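Local coordinates for CELL WALL surface anchor family protein (Streptococcus pneumoniae, PDB 2WW8) that probably acts as the adhesin of the pneumococcal pilus, recognising host cells through an integrin-like, metal-bearing domain, at residues A[284-289]-A[310-314]; A[356-361]-A[388-394]. The contacts are given in a common frame with arbitrary orientation. Residue numbers count along the deposited sequence, not the author numbering.

Contact 1 of 2, residues A[284-289]-A[310-314]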
loop_
_atom_site.group_PDB
_atom_site.type_symbol
_atom_site.label_atom_id
_atom_site.label_comp_id
_atom_site.label_asym_id
_atom_site.label_seq_id
_atom_site.Cartn_x
_atom_site.Cartn_y
_atom_site.Cartn_z
ATOM N N GLU A 284 -8.569 2.911 45.743
ATOM C CA GLU A 284 -8.221 2.147 46.937
ATOM C C GLU A 284 -9.425 1.408 47.481
ATOM O O GLU A 284 -10.496 1.985 47.514
ATOM C CB GLU A 284 -7.656 3.067 48.023
ATOM C CG GLU A 284 -6.907 2.285 49.077
ATOM C CD GLU A 284 -6.157 3.216 50.015
ATOM O OE1 GLU A 284 -4.975 3.517 49.791
ATOM O OE2 GLU A 284 -6.770 3.698 50.975
ATOM N N PHE A 285 -9.266 0.136 47.846
ATOM C CA PHE A 285 -10.355 -0.678 48.365
ATOM C C PHE A 285 -9.840 -1.599 49.460
ATOM O O PHE A 285 -8.655 -1.918 49.455
ATOM C CB PHE A 285 -10.981 -1.494 47.224
ATOM C CG PHE A 285 -12.353 -2.004 47.583
ATOM C CD1 PHE A 285 -13.385 -1.087 47.798
ATOM C CD2 PHE A 285 -12.598 -3.351 47.761
ATOM C CE1 PHE A 285 -14.641 -1.513 48.174
ATOM C CE2 PHE A 285 -13.851 -3.804 48.164
ATOM C CZ PHE A 285 -14.890 -2.864 48.349
ATOM N N THR A 286 -10.723 -2.043 50.361
ATOM C CA THR A 286 -10.457 -2.943 51.477
ATOM C C THR A 286 -11.418 -4.129 51.360
ATOM O O THR A 286 -12.650 -3.957 51.156
ATOM C CB THR A 286 -10.616 -2.226 52.811
ATOM O OG1 THR A 286 -9.630 -1.177 52.928
ATOM C CG2 THR A 286 -10.355 -3.208 54.013
ATOM N N VAL A 287 -10.858 -5.331 51.512
ATOM C CA VAL A 287 -11.659 -6.559 51.680
ATOM C C VAL A 287 -11.298 -7.198 53.023
ATOM O O VAL A 287 -10.198 -6.973 53.518
ATOM C CB VAL A 287 -11.462 -7.625 50.577
ATOM C CG1 VAL A 287 -12.049 -7.108 49.260
ATOM C CG2 VAL A 287 -9.989 -8.003 50.475
ATOM N N GLU A 288 -12.236 -7.953 53.604
ATOM C CA GLU A 288 -11.954 -8.759 54.765
ATOM C C GLU A 288 -11.941 -10.231 54.450
ATOM O O GLU A 288 -12.688 -10.718 53.578
ATOM C CB GLU A 288 -12.930 -8.518 55.915
ATOM C CG GLU A 288 -12.742 -7.202 56.625
ATOM C CD GLU A 288 -13.648 -7.129 57.873
ATOM O OE1 GLU A 288 -13.890 -8.169 58.544
ATOM O OE2 GLU A 288 -14.124 -6.028 58.202
ATOM N N LYS A 289 -11.098 -10.942 55.204
ATOM C CA LYS A 289 -10.986 -12.382 55.037
ATOM C C LYS A 289 -10.856 -13.067 56.404
ATOM O O LYS A 289 -10.688 -12.377 57.413
ATOM C CB LYS A 289 -9.707 -12.657 54.252
ATOM C CG LYS A 289 -9.751 -12.205 52.814
ATOM C CD LYS A 289 -10.705 -12.981 51.962
ATOM C CE LYS A 289 -10.757 -12.246 50.616
ATOM N NZ LYS A 289 -11.539 -13.072 49.596
ATOM N N THR A 310 -6.661 -9.810 58.950
ATOM C CA THR A 310 -8.055 -10.101 58.639
ATOM C C THR A 310 -8.589 -9.129 57.591
ATOM O O THR A 310 -9.727 -9.244 57.129
ATOM C CB THR A 310 -8.894 -10.024 59.906
ATOM O OG1 THR A 310 -8.673 -8.746 60.537
ATOM C CG2 THR A 310 -8.410 -11.196 60.834
ATOM N N SER A 311 -7.786 -8.151 57.207
ATOM C CA SER A 311 -8.229 -7.311 56.097
ATOM C C SER A 311 -7.081 -6.966 55.185
ATOM O O SER A 311 -5.913 -7.059 55.575
ATOM C CB SER A 311 -8.934 -6.050 56.628
ATOM O OG SER A 311 -7.993 -5.164 57.140
ATOM N N PHE A 312 -7.395 -6.552 53.959
ATOM C CA PHE A 312 -6.369 -6.262 52.978
ATOM C C PHE A 312 -6.827 -4.991 52.267
ATOM O O PHE A 312 -8.018 -4.875 51.926
ATOM C CB PHE A 312 -6.286 -7.399 51.922
ATOM C CG PHE A 312 -5.824 -8.742 52.483
ATOM C CD1 PHE A 312 -4.454 -9.020 52.631
ATOM C CD2 PHE A 312 -6.741 -9.674 52.940
ATOM C CE1 PHE A 312 -3.992 -10.251 53.149
ATOM C CE2 PHE A 312 -6.314 -10.895 53.493
ATOM C CZ PHE A 312 -4.944 -11.181 53.583
ATOM N N THR A 313 -5.867 -4.095 52.040
ATOM C CA THR A 313 -6.172 -2.804 51.419
ATOM C C THR A 313 -5.176 -2.523 50.305
ATOM O O THR A 313 -3.953 -2.688 50.479
ATOM C CB THR A 313 -6.087 -1.659 52.428
ATOM O OG1 THR A 313 -7.045 -1.936 53.451
ATOM C CG2 THR A 313 -6.425 -0.321 51.710
ATOM N N THR A 314 -5.691 -2.124 49.160
ATOM C CA THR A 314 -4.771 -1.737 48.068
ATOM C C THR A 314 -5.537 -0.986 46.983
ATOM O O THR A 314 -6.754 -0.976 47.058
ATOM C CB THR A 314 -4.080 -2.990 47.397
ATOM O OG1 THR A 314 -3.105 -2.516 46.435
ATOM C CG2 THR A 314 -5.038 -3.902 46.646
#
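Strands 284-288 and 311-314 run antiparallel, their axes 4.7 Å apart at closest approach. Two reciprocal backbone pairs hold them: Phe-285 with Thr-314 (Phe-285 N to Thr-314 O 2.9 Å) and Val-287 with Phe-312 (both N to O bonds 2.9 Å). Just past the strand, Lys-289 N adds a bond to Thr-310 O, also 2.9 Å. At the non-hydrogen-bonded pair between the first two, Thr-286 and Thr-313 both adopt the m rotamer, which brings Thr-286 OG1 within 2.7 Å of Thr-313 OG1, a side-chain hydrogen bond across the ladder. Glu-288 and Ser-311 share that face; Glu-288, m then t, extends its carboxylate to Arg-298 in a salt bridge and to His-438. On the other face lie Phe-285, Val-287, Phe-312 and Thr-314. Val-287 CG2 sits 4.0 Å from Phe-312 CB, while chi1 m puts Lys-289 CG against the ring edge at Phe-312 CE2 (3.7 Å) and chi2 m turns the chain toward Asp-444 O. Trp-305 packs edge-to-face with Phe-312. The chemistry implies that backbone bonds set the pairing of this antiparallel ladder, while its charged side chains tie it to Arg-298 of strand 298-299, His-438 and Asp-444.

Contact 2 of 2, residues A[356-361]-A[388-394]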
loop_
_atom_site.group_PDB
_atom_site.type_symbol
_atom_site.label_atom_id
_atom_site.label_comp_id
_atom_site.label_asym_id
_atom_site.label_seq_id
_atom_site.Cartn_x
_atom_site.Cartn_y
_atom_site.Cartn_z
ATOM N N ALA A 356 -12.846 -12.412 44.132
ATOM C CA ALA A 356 -14.090 -13.166 44.241
ATOM C C ALA A 356 -15.127 -12.562 43.240
ATOM O O ALA A 356 -14.747 -11.790 42.366
ATOM C CB ALA A 356 -14.649 -13.071 45.668
ATOM N N THR A 357 -16.418 -12.826 43.414
ATOM C CA THR A 357 -17.456 -12.570 42.412
ATOM C C THR A 357 -18.610 -11.773 43.026
ATOM O O THR A 357 -19.575 -12.360 43.546
ATOM C CB THR A 357 -17.905 -13.872 41.753
ATOM O OG1 THR A 357 -16.724 -14.585 41.366
ATOM C CG2 THR A 357 -18.805 -13.626 40.473
ATOM N N PHE A 358 -18.503 -10.444 42.972
ATOM C CA PHE A 358 -19.553 -9.567 43.541
ATOM C C PHE A 358 -20.450 -9.024 42.410
ATOM O O PHE A 358 -20.330 -7.894 41.978
ATOM C CB PHE A 358 -18.941 -8.412 44.311
ATOM C CG PHE A 358 -19.896 -7.631 45.188
ATOM C CD1 PHE A 358 -21.279 -7.891 45.219
ATOM C CD2 PHE A 358 -19.367 -6.707 46.073
ATOM C CE1 PHE A 358 -22.122 -7.159 46.077
ATOM C CE2 PHE A 358 -20.197 -5.967 46.948
ATOM C CZ PHE A 358 -21.578 -6.168 46.952
ATOM N N THR A 359 -21.304 -9.916 41.914
ATOM C CA THR A 359 -22.075 -9.699 40.681
ATOM C C THR A 359 -23.009 -8.497 40.881
ATOM O O THR A 359 -23.091 -7.643 40.003
ATOM C CB THR A 359 -22.961 -10.938 40.398
ATOM O OG1 THR A 359 -22.097 -12.074 40.365
ATOM C CG2 THR A 359 -23.658 -10.838 38.982
ATOM N N GLN A 360 -23.637 -8.383 42.050
ATOM C CA GLN A 360 -24.595 -7.295 42.265
ATOM C C GLN A 360 -24.023 -5.908 42.065
ATOM O O GLN A 360 -24.624 -4.991 41.495
ATOM C CB GLN A 360 -25.124 -7.404 43.696
ATOM C CG GLN A 360 -26.226 -6.434 43.968
ATOM C CD GLN A 360 -26.767 -6.560 45.406
ATOM O OE1 GLN A 360 -26.279 -7.339 46.263
ATOM N NE2 GLN A 360 -27.813 -5.733 45.666
ATOM N N LYS A 361 -22.795 -5.757 42.537
ATOM C CA LYS A 361 -22.112 -4.480 42.470
ATOM C C LYS A 361 -21.809 -4.095 41.009
ATOM O O LYS A 361 -21.876 -2.915 40.610
ATOM C CB LYS A 361 -20.819 -4.540 43.332
ATOM C CG LYS A 361 -20.049 -3.193 43.467
ATOM C CD LYS A 361 -18.894 -3.287 44.519
ATOM C CE LYS A 361 -18.454 -1.841 44.920
ATOM N NZ LYS A 361 -17.370 -1.864 45.947
ATOM N N GLY A 388 -18.713 -17.244 36.759
ATOM C CA GLY A 388 -19.172 -17.805 38.037
ATOM C C GLY A 388 -20.344 -17.116 38.701
ATOM O O GLY A 388 -20.635 -15.940 38.476
ATOM N N VAL A 389 -21.059 -17.897 39.484
ATOM C CA VAL A 389 -22.141 -17.408 40.311
ATOM C C VAL A 389 -21.635 -16.495 41.429
ATOM O O VAL A 389 -20.475 -16.606 41.807
ATOM C CB VAL A 389 -22.981 -18.587 40.845
ATOM C CG1 VAL A 389 -23.537 -19.468 39.679
ATOM C CG2 VAL A 389 -22.194 -19.458 41.824
ATOM N N PRO A 390 -22.511 -15.626 41.949
ATOM C CA PRO A 390 -22.066 -14.649 42.945
ATOM C C PRO A 390 -21.640 -15.330 44.253
ATOM O O PRO A 390 -22.197 -16.339 44.659
ATOM C CB PRO A 390 -23.307 -13.746 43.195
ATOM C CG PRO A 390 -24.541 -14.530 42.691
ATOM C CD PRO A 390 -23.950 -15.452 41.577
ATOM N N THR A 391 -20.663 -14.743 44.938
ATOM C CA THR A 391 -20.167 -15.265 46.173
ATOM C C THR A 391 -20.045 -14.098 47.172
ATOM O O THR A 391 -19.477 -14.280 48.256
ATOM C CB THR A 391 -18.795 -15.983 46.015
ATOM O OG1 THR A 391 -17.867 -15.093 45.398
ATOM C CG2 THR A 391 -18.869 -17.323 45.196
ATOM N N MET A 392 -20.598 -12.942 46.802
ATOM C CA MET A 392 -20.771 -11.776 47.615
ATOM C C MET A 392 -22.078 -11.068 47.234
ATOM O O MET A 392 -22.508 -11.160 46.078
ATOM C CB MET A 392 -19.610 -10.796 47.310
ATOM C CG MET A 392 -18.323 -11.412 47.862
ATOM S SD MET A 392 -16.845 -10.367 47.571
ATOM C CE MET A 392 -17.079 -9.057 48.764
ATOM N N SER A 393 -22.670 -10.322 48.154
ATOM C CA SER A 393 -23.886 -9.565 47.798
ATOM C C SER A 393 -24.020 -8.466 48.863
ATOM O O SER A 393 -23.388 -8.553 49.939
ATOM C CB SER A 393 -25.114 -10.518 47.832
ATOM O OG SER A 393 -25.188 -11.205 49.077
ATOM N N TYR A 394 -24.833 -7.443 48.609
ATOM C CA TYR A 394 -25.183 -6.450 49.644
ATOM C C TYR A 394 -26.328 -6.987 50.496
ATOM O O TYR A 394 -27.176 -7.683 49.984
ATOM C CB TYR A 394 -25.588 -5.108 49.049
ATOM C CG TYR A 394 -24.404 -4.322 48.478
ATOM C CD1 TYR A 394 -23.428 -3.774 49.296
ATOM C CD2 TYR A 394 -24.357 -4.029 47.128
ATOM C CE1 TYR A 394 -22.381 -3.010 48.777
ATOM C CE2 TYR A 394 -23.369 -3.242 46.588
ATOM C CZ TYR A 394 -22.382 -2.747 47.411
ATOM O OH TYR A 394 -21.369 -2.039 46.817
HETATM O O HOH W 1 -16.122 -16.051 43.527
HETATM O O HOH W 2 -21.245 -13.148 38.130
HETATM O O HOH W 3 -23.838 -10.383 43.980
#
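Start at Thr-357 O, which receives two amides from the facing loop: Thr-391 N at 3.0 Å, nearly straight, and Met-392 N at 3.5 Å, a weak bond. Further along, Gln-360, extended in t and t, places OE1 2.8 Å from Tyr-394 N and satisfies that donor. Three waters settle much of the rest. Water 1 joins Thr-357 OG1 to Thr-391 OG1, 2.7 Å from each; water 2 sits 2.6 Å from Thr-359 OG1 and donates to Gly-388 O at 2.9 Å; water 3 accepts from Gln-360 N at 2.8 Å and donates to Met-392 O at 2.6 Å, so an amide in the first turn of the helix finds its acceptor there. These are two loops of the metal ion-dependent adhesion site (MIDAS) of a von Willebrand factor A-type domain: Asp-387, next to Gly-388, binds magnesium with Ser-234 and Ser-236, and the Thr-357 side chain lies about 4 Å from the ion, consistent with an indirect role. Phe-358, at the N-cap position, puts its ring edge toward the face of Tyr-394 (centroids 4.7 Å apart), and Met-392 CB lies over a Phe-358 face, 4.2 Å from the centroid. Glu-437 takes both Tyr-394 OH and the Lys-361 ammonium, and Ser-393 OG bonds to His-515.

Contact 1 closes before contact 2 opens, so the two follow in series along the chain, with centres about 16 Å apart. Contact 2 belongs to the A-type domain itself: helix 359-373 leads into strand 379-386 of the parallel sheet, whose C-terminal end runs into the loop 388-394. Contact 1 lies in an insertion between strand 269-275 of that sheet and helix 359-373, within a separate antiparallel sheet that strand 489-496 also joins. They meet where Phe-285 CE1 packs 3.5 Å from Lys-361 NZ, and Thr-278 and Glu-437 touch both residues. The inserted sheet thus packs against the start of helix 359-373, with the Lys-289 side chain about 12 Å from the magnesium, toward one end of this elongated molecule.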